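Local coordinates for protein charybdin (Charybdis maritima, PDB 2B7U) that is a ribosome-inactivating protein from a plant, with the mixed alpha and beta fold of that toxin family, at residues W38-V43 with M208-N213; T169-I174 with N238-V243; K200-F205 with I242-P247. All coordinates share one frame; numbering follows the deposited sequence. Where two conformers were deposited one is given.

Contact 1: residues W38-V43 with M208-N213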
loop_
_atom_site.group_PDB
_atom_site.type_symbol
_atom_site.label_atom_id
_atom_site.label_comp_id
_atom_site.label_asym_id
_atom_site.label_seq_id
_atom_site.Cartn_x
_atom_site.Cartn_y
_atom_site.Cartn_z
ATOM N N TRP A 38 -14.467 -1.112 9.821
ATOM C CA TRP A 38 -15.807 -0.576 9.671
ATOM C C TRP A 38 -15.852 0.103 8.329
ATOM O O TRP A 38 -14.890 0.012 7.570
ATOM C CB TRP A 38 -16.163 0.411 10.747
ATOM C CG TRP A 38 -15.278 1.682 10.807
ATOM C CD1 TRP A 38 -13.973 1.725 11.194
ATOM C CD2 TRP A 38 -15.665 3.058 10.549
ATOM N NE1 TRP A 38 -13.508 3.024 11.163
ATOM C CE2 TRP A 38 -14.525 3.859 10.767
ATOM C CE3 TRP A 38 -16.851 3.685 10.124
ATOM C CZ2 TRP A 38 -14.552 5.267 10.602
ATOM C CZ3 TRP A 38 -16.857 5.065 9.930
ATOM C CH2 TRP A 38 -15.724 5.841 10.207
ATOM N N TYR A 39 -17.029 0.663 8.007
ATOM C CA TYR A 39 -17.293 1.162 6.659
ATOM C C TYR A 39 -17.924 2.540 6.694
ATOM O O TYR A 39 -18.769 2.852 7.535
ATOM C CB TYR A 39 -18.199 0.189 5.878
ATOM C CG TYR A 39 -17.526 -1.088 5.529
ATOM C CD1 TYR A 39 -17.484 -2.166 6.437
ATOM C CD2 TYR A 39 -16.956 -1.272 4.275
ATOM C CE1 TYR A 39 -16.856 -3.363 6.105
ATOM C CE2 TYR A 39 -16.326 -2.464 3.935
ATOM C CZ TYR A 39 -16.275 -3.509 4.860
ATOM O OH TYR A 39 -15.652 -4.681 4.508
ATOM N N LEU A 40 -17.514 3.373 5.744
ATOM C CA LEU A 40 -18.058 4.665 5.542
ATOM C C LEU A 40 -18.604 4.769 4.106
ATOM O O LEU A 40 -17.834 4.723 3.172
ATOM C CB LEU A 40 -16.966 5.710 5.767
ATOM C CG LEU A 40 -17.467 7.123 5.503
ATOM C CD1 LEU A 40 -18.637 7.469 6.363
ATOM C CD2 LEU A 40 -16.366 8.184 5.660
ATOM N N HIS A 41 -19.907 4.828 3.919
ATOM C CA HIS A 41 -20.516 4.903 2.585
ATOM C C HIS A 41 -19.995 3.808 1.672
ATOM O O HIS A 41 -19.710 4.045 0.488
ATOM C CB HIS A 41 -20.340 6.282 1.971
ATOM C CG HIS A 41 -20.918 7.352 2.824
ATOM N ND1 HIS A 41 -20.242 8.505 3.170
ATOM C CD2 HIS A 41 -22.086 7.384 3.495
ATOM C CE1 HIS A 41 -21.007 9.226 3.975
ATOM N NE2 HIS A 41 -22.127 8.563 4.192
ATOM N N GLY A 42 -19.875 2.623 2.235
ATOM C CA GLY A 42 -19.450 1.422 1.527
ATOM C C GLY A 42 -17.959 1.228 1.371
ATOM O O GLY A 42 -17.530 0.200 0.828
ATOM N N VAL A 43 -17.173 2.195 1.839
ATOM C CA VAL A 43 -15.720 2.119 1.723
ATOM C C VAL A 43 -15.097 1.703 3.066
ATOM O O VAL A 43 -15.390 2.306 4.116
ATOM C CB VAL A 43 -15.111 3.410 1.134
ATOM C CG1 VAL A 43 -15.662 4.604 1.769
ATOM C CG2 VAL A 43 -13.561 3.378 1.169
ATOM N N MET A 208 -9.226 14.185 5.928
ATOM C CA MET A 208 -10.312 15.108 5.547
ATOM C C MET A 208 -11.679 14.423 5.528
ATOM O O MET A 208 -12.712 14.998 5.926
ATOM C CB MET A 208 -10.084 15.719 4.154
ATOM C CG MET A 208 -8.898 16.579 4.042
ATOM S SD MET A 208 -8.653 17.042 2.302
ATOM C CE MET A 208 -7.025 17.693 2.455
ATOM N N ILE A 209 -11.706 13.211 4.997
ATOM C CA ILE A 209 -12.953 12.429 4.855
ATOM C C ILE A 209 -13.496 12.034 6.225
ATOM O O ILE A 209 -14.673 12.287 6.516
ATOM C CB ILE A 209 -12.720 11.203 3.980
ATOM C CG1 ILE A 209 -12.469 11.663 2.530
ATOM C CG2 ILE A 209 -13.909 10.237 4.032
ATOM C CD1 ILE A 209 -11.788 10.617 1.721
ATOM N N LEU A 210 -12.664 11.460 7.089
ATOM C CA LEU A 210 -13.157 11.036 8.397
ATOM C C LEU A 210 -13.456 12.236 9.299
ATOM O O LEU A 210 -14.403 12.203 10.068
ATOM C CB LEU A 210 -12.172 10.106 9.076
ATOM C CG LEU A 210 -11.997 8.768 8.390
ATOM C CD1 LEU A 210 -11.147 7.870 9.253
ATOM C CD2 LEU A 210 -13.345 8.105 8.101
ATOM N N LYS A 211 -12.658 13.294 9.212
ATOM C CA LYS A 211 -12.943 14.471 10.041
ATOM C C LYS A 211 -14.241 15.118 9.569
ATOM O O LYS A 211 -15.042 15.605 10.407
ATOM C CB LYS A 211 -11.741 15.443 10.084
ATOM C CG LYS A 211 -11.767 16.354 11.295
ATOM C CD LYS A 211 -11.376 15.682 12.572
ATOM C CE LYS A 211 -11.390 16.681 13.722
ATOM N NZ LYS A 211 -11.061 16.048 15.009
ATOM N N SER A 212 -14.501 15.144 8.257
ATOM C CA SER A 212 -15.766 15.656 7.733
ATOM C C SER A 212 -16.954 14.854 8.281
ATOM O O SER A 212 -17.986 15.439 8.643
ATOM C CB SER A 212 -15.795 15.636 6.210
ATOM O OG SER A 212 -14.937 16.644 5.713
ATOM N N ASN A 213 -16.821 13.535 8.354
ATOM C CA ASN A 213 -17.908 12.677 8.840
ATOM C C ASN A 213 -18.153 12.854 10.332
ATOM O O ASN A 213 -19.280 12.728 10.789
ATOM C CB ASN A 213 -17.592 11.214 8.519
ATOM C CG ASN A 213 -18.793 10.267 8.698
ATOM O OD1 ASN A 213 -19.809 10.415 8.048
ATOM N ND2 ASN A 213 -18.623 9.251 9.523
#

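Contact 2: residues T169-I174 with N238-V243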
loop_
_atom_site.group_PDB
_atom_site.type_symbol
_atom_site.label_atom_id
_atom_site.label_comp_id
_atom_site.label_asym_id
_atom_site.label_seq_id
_atom_site.Cartn_x
_atom_site.Cartn_y
_atom_site.Cartn_z
ATOM N N THR A 169 -4.598 -0.893 -3.535
ATOM C CA THR A 169 -5.579 -1.108 -2.470
ATOM C C THR A 169 -6.137 0.238 -1.992
ATOM O O THR A 169 -7.345 0.404 -1.836
ATOM C CB THR A 169 -4.949 -1.906 -1.329
ATOM O OG1 THR A 169 -4.660 -3.239 -1.809
ATOM C CG2 THR A 169 -5.840 -2.024 -0.132
ATOM N N ARG A 170 -5.263 1.215 -1.871
ATOM C CA ARG A 170 -5.680 2.558 -1.410
ATOM C C ARG A 170 -6.558 3.319 -2.396
ATOM O O ARG A 170 -7.404 4.101 -1.962
ATOM C CB ARG A 170 -4.465 3.398 -1.080
ATOM C CG ARG A 170 -3.600 2.954 0.076
ATOM C CD ARG A 170 -2.329 3.795 0.122
ATOM N NE ARG A 170 -1.545 3.523 1.322
ATOM C CZ ARG A 170 -0.234 3.292 1.347
ATOM N NH1 ARG A 170 0.485 3.338 0.235
ATOM N NH2 ARG A 170 0.369 3.063 2.496
ATOM N N PHE A 171 -6.335 3.177 -3.702
ATOM C CA PHE A 171 -7.007 4.027 -4.704
ATOM C C PHE A 171 -7.649 3.259 -5.833
ATOM O O PHE A 171 -7.001 2.465 -6.502
ATOM C CB PHE A 171 -6.025 5.034 -5.296
ATOM C CG PHE A 171 -5.592 6.097 -4.312
ATOM C CD1 PHE A 171 -6.445 7.143 -4.017
ATOM C CD2 PHE A 171 -4.372 6.030 -3.689
ATOM C CE1 PHE A 171 -6.043 8.112 -3.114
ATOM C CE2 PHE A 171 -3.975 6.994 -2.778
ATOM C CZ PHE A 171 -4.809 8.037 -2.503
ATOM N N VAL A 172 -8.927 3.524 -6.052
ATOM C CA VAL A 172 -9.692 2.919 -7.131
ATOM C C VAL A 172 -9.033 3.076 -8.489
ATOM O O VAL A 172 -8.933 2.101 -9.248
ATOM C CB VAL A 172 -11.140 3.522 -7.143
ATOM C CG1 VAL A 172 -11.939 3.027 -8.349
ATOM C CG2 VAL A 172 -11.843 3.176 -5.807
ATOM N N ASP A 173 -8.595 4.284 -8.807
ATOM C CA ASP A 173 -8.095 4.597 -10.165
ATOM C C ASP A 173 -6.756 3.902 -10.415
ATOM O O ASP A 173 -6.428 3.567 -11.562
ATOM C CB ASP A 173 -7.937 6.107 -10.355
ATOM C CG ASP A 173 -9.264 6.825 -10.392
ATOM O OD1 ASP A 173 -10.082 6.482 -11.269
ATOM O OD2 ASP A 173 -9.488 7.697 -9.532
ATOM N N ILE A 174 -5.986 3.697 -9.352
ATOM C CA ILE A 174 -4.687 3.014 -9.436
ATOM C C ILE A 174 -4.910 1.518 -9.673
ATOM O O ILE A 174 -4.296 0.933 -10.593
ATOM C CB ILE A 174 -3.788 3.307 -8.212
ATOM C CG1 ILE A 174 -3.493 4.807 -8.156
ATOM C CG2 ILE A 174 -2.481 2.548 -8.311
ATOM C CD1 ILE A 174 -2.625 5.246 -7.011
ATOM N N ASN A 238 -14.936 8.855 -3.219
ATOM C CA ASN A 238 -15.088 8.026 -4.419
ATOM C C ASN A 238 -13.746 7.600 -5.004
ATOM O O ASN A 238 -13.657 6.554 -5.686
ATOM C CB ASN A 238 -15.875 8.781 -5.483
ATOM C CG ASN A 238 -17.382 8.845 -5.214
ATOM O OD1 ASN A 238 -18.075 9.654 -5.847
ATOM N ND2 ASN A 238 -17.904 8.005 -4.299
ATOM N N PHE A 239 -12.692 8.376 -4.749
ATOM C CA PHE A 239 -11.340 8.002 -5.204
ATOM C C PHE A 239 -10.688 6.911 -4.364
ATOM O O PHE A 239 -9.780 6.227 -4.854
ATOM C CB PHE A 239 -10.409 9.224 -5.202
ATOM C CG PHE A 239 -10.723 10.223 -6.269
ATOM C CD1 PHE A 239 -11.731 11.158 -6.081
ATOM C CD2 PHE A 239 -10.030 10.209 -7.480
ATOM C CE1 PHE A 239 -12.044 12.092 -7.079
ATOM C CE2 PHE A 239 -10.327 11.153 -8.478
ATOM C CZ PHE A 239 -11.345 12.092 -8.259
ATOM N N LEU A 240 -11.095 6.764 -3.104
ATOM C CA LEU A 240 -10.392 5.867 -2.197
ATOM C C LEU A 240 -10.994 4.474 -2.163
ATOM O O LEU A 240 -12.198 4.292 -2.149
ATOM C CB LEU A 240 -10.364 6.412 -0.760
ATOM C CG LEU A 240 -9.263 7.440 -0.494
ATOM C CD1 LEU A 240 -9.470 8.723 -1.269
ATOM C CD2 LEU A 240 -9.051 7.755 0.989
ATOM N N GLY A 241 -10.138 3.487 -2.207
ATOM C CA GLY A 241 -10.514 2.110 -1.996
ATOM C C GLY A 241 -10.621 1.693 -0.549
ATOM O O GLY A 241 -11.326 0.736 -0.200
ATOM N N ILE A 242 -9.849 2.372 0.299
ATOM C CA ILE A 242 -9.815 2.127 1.735
ATOM C C ILE A 242 -9.261 3.402 2.390
ATOM O O ILE A 242 -8.499 4.145 1.768
ATOM C CB ILE A 242 -9.027 0.804 2.071
ATOM C CG1 ILE A 242 -9.293 0.366 3.523
ATOM C CG2 ILE A 242 -7.556 0.972 1.785
ATOM C CD1 ILE A 242 -9.109 -1.097 3.720
ATOM N N VAL A 243 -9.697 3.667 3.609
ATOM C CA VAL A 243 -9.442 4.928 4.306
ATOM C C VAL A 243 -8.582 4.740 5.554
ATOM O O VAL A 243 -8.910 3.900 6.382
ATOM C CB VAL A 243 -10.787 5.582 4.707
ATOM C CG1 VAL A 243 -10.540 6.905 5.352
ATOM C CG2 VAL A 243 -11.717 5.698 3.486
HETATM O O HOH W 1 -8.568 6.680 -7.246
#

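Contact 3: residues K200-F205 with I242-P247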
loop_
_atom_site.group_PDB
_atom_site.type_symbol
_atom_site.label_atom_id
_atom_site.label_comp_id
_atom_site.label_asym_id
_atom_site.label_seq_id
_atom_site.Cartn_x
_atom_site.Cartn_y
_atom_site.Cartn_z
ATOM N N LYS A 200 0.514 10.622 -2.856
ATOM C CA LYS A 200 1.115 11.511 -1.860
ATOM C C LYS A 200 0.114 12.087 -0.877
ATOM O O LYS A 200 0.534 12.621 0.160
ATOM C CB LYS A 200 1.932 12.605 -2.546
ATOM C CG LYS A 200 3.293 12.192 -3.170
ATOM C CD LYS A 200 3.553 10.707 -3.341
ATOM C CE LYS A 200 4.095 10.051 -2.072
ATOM N NZ LYS A 200 3.581 8.641 -1.868
ATOM N N ASN A 201 -1.177 11.970 -1.195
ATOM C CA ASN A 201 -2.245 12.637 -0.420
ATOM C C ASN A 201 -3.161 11.652 0.315
ATOM O O ASN A 201 -4.182 12.057 0.868
ATOM C CB ASN A 201 -3.093 13.490 -1.350
ATOM C CG ASN A 201 -2.358 14.731 -1.821
ATOM O OD1 ASN A 201 -2.418 15.107 -3.010
ATOM N ND2 ASN A 201 -1.654 15.371 -0.910
ATOM N N TRP A 202 -2.868 10.358 0.263
ATOM C CA TRP A 202 -3.763 9.370 0.909
ATOM C C TRP A 202 -4.001 9.672 2.381
ATOM O O TRP A 202 -5.119 9.583 2.848
ATOM C CB TRP A 202 -3.232 7.943 0.782
ATOM C CG TRP A 202 -4.148 6.873 1.331
ATOM C CD1 TRP A 202 -5.379 6.542 0.871
ATOM C CD2 TRP A 202 -3.884 6.028 2.445
ATOM N NE1 TRP A 202 -5.905 5.506 1.628
ATOM C CE2 TRP A 202 -4.989 5.164 2.583
ATOM C CE3 TRP A 202 -2.791 5.877 3.311
ATOM C CZ2 TRP A 202 -5.039 4.160 3.559
ATOM C CZ3 TRP A 202 -2.839 4.875 4.284
ATOM C CH2 TRP A 202 -3.955 4.032 4.383
ATOM N N VAL A 203 -2.943 10.015 3.090
ATOM C CA VAL A 203 -3.042 10.258 4.525
ATOM C C VAL A 203 -3.909 11.501 4.746
ATOM O O VAL A 203 -4.839 11.504 5.572
ATOM C CB VAL A 203 -1.632 10.419 5.154
ATOM C CG1 VAL A 203 -1.749 10.900 6.548
ATOM C CG2 VAL A 203 -0.891 9.108 5.067
ATOM N N ARG A 204 -3.605 12.573 4.016
ATOM C CA ARG A 204 -4.361 13.834 4.132
ATOM C C ARG A 204 -5.833 13.665 3.711
ATOM O O ARG A 204 -6.752 14.135 4.391
ATOM C CB ARG A 204 -3.725 14.899 3.257
ATOM C CG ARG A 204 -2.513 15.578 3.793
ATOM C CD ARG A 204 -2.486 17.029 3.238
ATOM N NE ARG A 204 -2.670 17.017 1.790
ATOM C CZ ARG A 204 -3.535 17.752 1.082
ATOM N NH1 ARG A 204 -4.330 18.666 1.630
ATOM N NH2 ARG A 204 -3.582 17.594 -0.228
ATOM N N PHE A 205 -6.078 13.009 2.578
ATOM C CA PHE A 205 -7.448 12.773 2.118
ATOM C C PHE A 205 -8.231 11.903 3.104
ATOM O O PHE A 205 -9.422 12.165 3.363
ATOM C CB PHE A 205 -7.434 12.063 0.753
ATOM C CG PHE A 205 -6.980 12.912 -0.418
ATOM C CD1 PHE A 205 -6.721 12.296 -1.649
ATOM C CD2 PHE A 205 -6.844 14.276 -0.332
ATOM C CE1 PHE A 205 -6.349 13.055 -2.759
ATOM C CE2 PHE A 205 -6.462 15.033 -1.456
ATOM C CZ PHE A 205 -6.230 14.407 -2.648
ATOM N N ILE A 242 -9.849 2.372 0.299
ATOM C CA ILE A 242 -9.815 2.127 1.735
ATOM C C ILE A 242 -9.261 3.402 2.390
ATOM O O ILE A 242 -8.499 4.145 1.768
ATOM C CB ILE A 242 -9.027 0.804 2.071
ATOM C CG1 ILE A 242 -9.293 0.366 3.523
ATOM C CG2 ILE A 242 -7.556 0.972 1.785
ATOM C CD1 ILE A 242 -9.109 -1.097 3.720
ATOM N N VAL A 243 -9.697 3.667 3.609
ATOM C CA VAL A 243 -9.442 4.928 4.306
ATOM C C VAL A 243 -8.582 4.740 5.554
ATOM O O VAL A 243 -8.910 3.900 6.382
ATOM C CB VAL A 243 -10.787 5.582 4.707
ATOM C CG1 VAL A 243 -10.540 6.905 5.352
ATOM C CG2 VAL A 243 -11.717 5.698 3.486
ATOM N N GLU A 244 -7.504 5.516 5.709
ATOM C CA GLU A 244 -6.709 5.473 6.930
ATOM C C GLU A 244 -7.467 6.114 8.085
ATOM O O GLU A 244 -8.230 7.036 7.856
ATOM C CB GLU A 244 -5.400 6.241 6.715
ATOM C CG GLU A 244 -4.368 5.874 7.708
ATOM C CD GLU A 244 -3.127 6.696 7.623
ATOM O OE1 GLU A 244 -3.226 7.923 7.598
ATOM O OE2 GLU A 244 -2.016 6.095 7.642
ATOM N N GLN A 245 -7.242 5.660 9.320
ATOM C CA GLN A 245 -7.967 6.192 10.494
ATOM C C GLN A 245 -6.997 6.735 11.534
ATOM O O GLN A 245 -6.583 6.022 12.432
ATOM C CB GLN A 245 -8.855 5.107 11.117
ATOM C CG GLN A 245 -9.766 5.677 12.185
ATOM C CD GLN A 245 -10.694 4.675 12.831
ATOM O OE1 GLN A 245 -11.616 5.099 13.536
ATOM N NE2 GLN A 245 -10.486 3.359 12.597
ATOM N N HIS A 246 -6.647 8.010 11.407
ATOM C CA HIS A 246 -5.792 8.678 12.374
ATOM C C HIS A 246 -6.570 8.951 13.689
ATOM O O HIS A 246 -7.743 9.307 13.658
ATOM C CB HIS A 246 -5.276 9.984 11.767
ATOM C CG HIS A 246 -4.216 10.648 12.585
ATOM N ND1 HIS A 246 -2.880 10.625 12.243
ATOM C CD2 HIS A 246 -4.295 11.332 13.746
ATOM C CE1 HIS A 246 -2.185 11.269 13.163
ATOM N NE2 HIS A 246 -3.020 11.716 14.081
ATOM N N PRO A 247 -5.942 8.741 14.860
ATOM C CA PRO A 247 -6.611 9.015 16.148
ATOM C C PRO A 247 -7.224 10.406 16.312
ATOM O O PRO A 247 -8.205 10.558 17.031
ATOM C CB PRO A 247 -5.494 8.830 17.176
ATOM C CG PRO A 247 -4.584 7.878 16.544
ATOM C CD PRO A 247 -4.599 8.166 15.069
HETATM O O HOH W 2 -5.000 10.092 7.919
#

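Contact 1: residues W38-V43 with M208-N213
Leu40 is the residue that brings the small beta hairpin of 38-45 against helix 202-214 of the ribosome-inactivating protein fold, and its two methyls have separate jobs. CD2 faces the apolar side of the helix, 3.6 Å from Ile209 CG2 and 3.9 Å from Leu210 CD2. CD1 meets the carboxamide of Asn213 one helical turn further on, with Asn213 OD1 at 3.6 Å and CG and ND2 about equally near, so a methyl of Leu40 lies against the flat amide. Trp38, two residues back on the same strand, adds the far corner of its indole: CH2 lies 3.9 Å from Leu210 CD2, and CZ2 is almost as close. That one leucine methyl therefore touches both Trp38 and Leu40.

No hydrogen bond crosses here, and the fit depends on how the side chains are aimed. Leu40 CG stands anti to the backbone N (chi1 177°), and from that position it holds both methyls against the helix. Trp38 and Leu40 each run antiparallel to the Leu210 side chain and meet it alongside, and the strand 38-40 runs nearly perpendicular to the helix, at 84°.

Behind this first shell, a type I' turn from Leu40 to Val43 reverses the chain. Val45 on the returning strand touches Trp38, Leu40 and Leu210, and Leu237 of helix 233-237 covers Ile209 and His41. Leu40, Ile209 and Leu210 are buried, while His41 in the turn and Asn213 on the helix are exposed. The turn is closed by two backbone hydrogen bonds, Leu40 N to Val43 O and Val43 N to Leu40 O, each 2.9 Å long.

Contact 2: residues T169-I174 with N238-V243
Extended backbones at Phe171 (psi 127°) and Leu240 (psi 135°) let the break between helices 151-170 and 172-180 pair with the loop after helix 233-237 as a single antiparallel beta bridge, a non-hydrogen-bonded pair with the two CA atoms 4.6 Å apart. Hydrogen bonds flank it: Gly241 N gives to Arg170 O at 2.8 Å, from above the carbonyl plane, and Val172 N gives to Phe239 O at 3.1 Å. Next to this bridge the CA of Gly241 lies close against Thr169 O, while Ile242 CG2 packs on Thr169 CG2.

The Phe171 and Leu240 side chains leave the bridge on the same side and run alongside each other, with Phe171 CE1 3.9 Å from Leu240 CD1. Phe239 O also sits at the edge of the Phe171 ring, near its plane. At the more open end, the Asp173 carboxylate approaches the Phe239 ring at a slant, their planes 63° apart, and OD2 comes to 3.3 Å from Phe239 CD2. Its other oxygen, OD1, is hydrogen-bonded to a bound MES molecule. One water ties the two segments together, accepting from Asp173 N and donating to Asp173 OD2 and to Phe239 O, each at 2.7 Å.

Contact 3: residues K200-F205 with I242-P247
Trp202 and Glu244 cross at about a right angle, the indole presenting a face and the glutamate laying the aliphatic start of its side chain over it. Glu244 CB stands 3.8 Å from the centroid of the six-membered ring, 23° off its normal, which makes a CH-pi contact. It is displaced toward the rim, 3.5 Å from Trp202 CH2. Glu244 CG lies just outside the rim, near CH2 and CZ3. The carboxylate then passes beyond the ring, its plane turned 50° from that of the indole.

The edge of the indole does different work. Trp202 NE1 donates to Ile242 O at 2.9 Å, with an N-H...O angle of 164° and the oxygen almost in the ring plane. Trp202 CG is anti to the backbone N, and chi2 then turns the ring so that this edge meets the loop. The polar edge thus holds the backbone while one face packs on a side chain. On the opposite face lies the guanidinium of Arg170 in a cation-pi contact, and the Phe171 ring meets Trp202 with the two planes steeply inclined. Together these contacts should limit rotation of the indole.

Past the ring, Glu244 OE1 rests on the branched end of Val203, 3.5 Å from CG1. A water bridges the same oxygen to the helix backbone, donating to Glu244 OE1 at 2.8 Å and to Val203 O at 2.7 Å. Glu244 N, for its part, is hydrogen-bonded to Ser206 OG, which also bonds Trp202 O. The whole is a packing of the first turn of helix 202-214 against an extended C-terminal segment of the ribosome-inactivating protein fold, with a buried tryptophan gripped on both faces and at its N-H.

Overall arrangement
The run 238-247 joins contacts 2 and 3, which share Ile242 and Val243, whereas contacts 1 and 3 both use helix 202-214, one near its end and the other at its start. Contacts 2 and 3 are buried and nearer the centre of the chain; contact 1 is farther out and partly exposed. Their chemistry follows: contact 1 is apolar packing without a bond across it, contact 2 is mainly backbone pairing, and contact 3 combines a ring face with one side-chain to backbone bond. Val243, shared by contacts 2 and 3, also touches contact 1, its CG2 3.8 Å from Val43 CG2 and its CG1 3.9 Å from Leu210 CG.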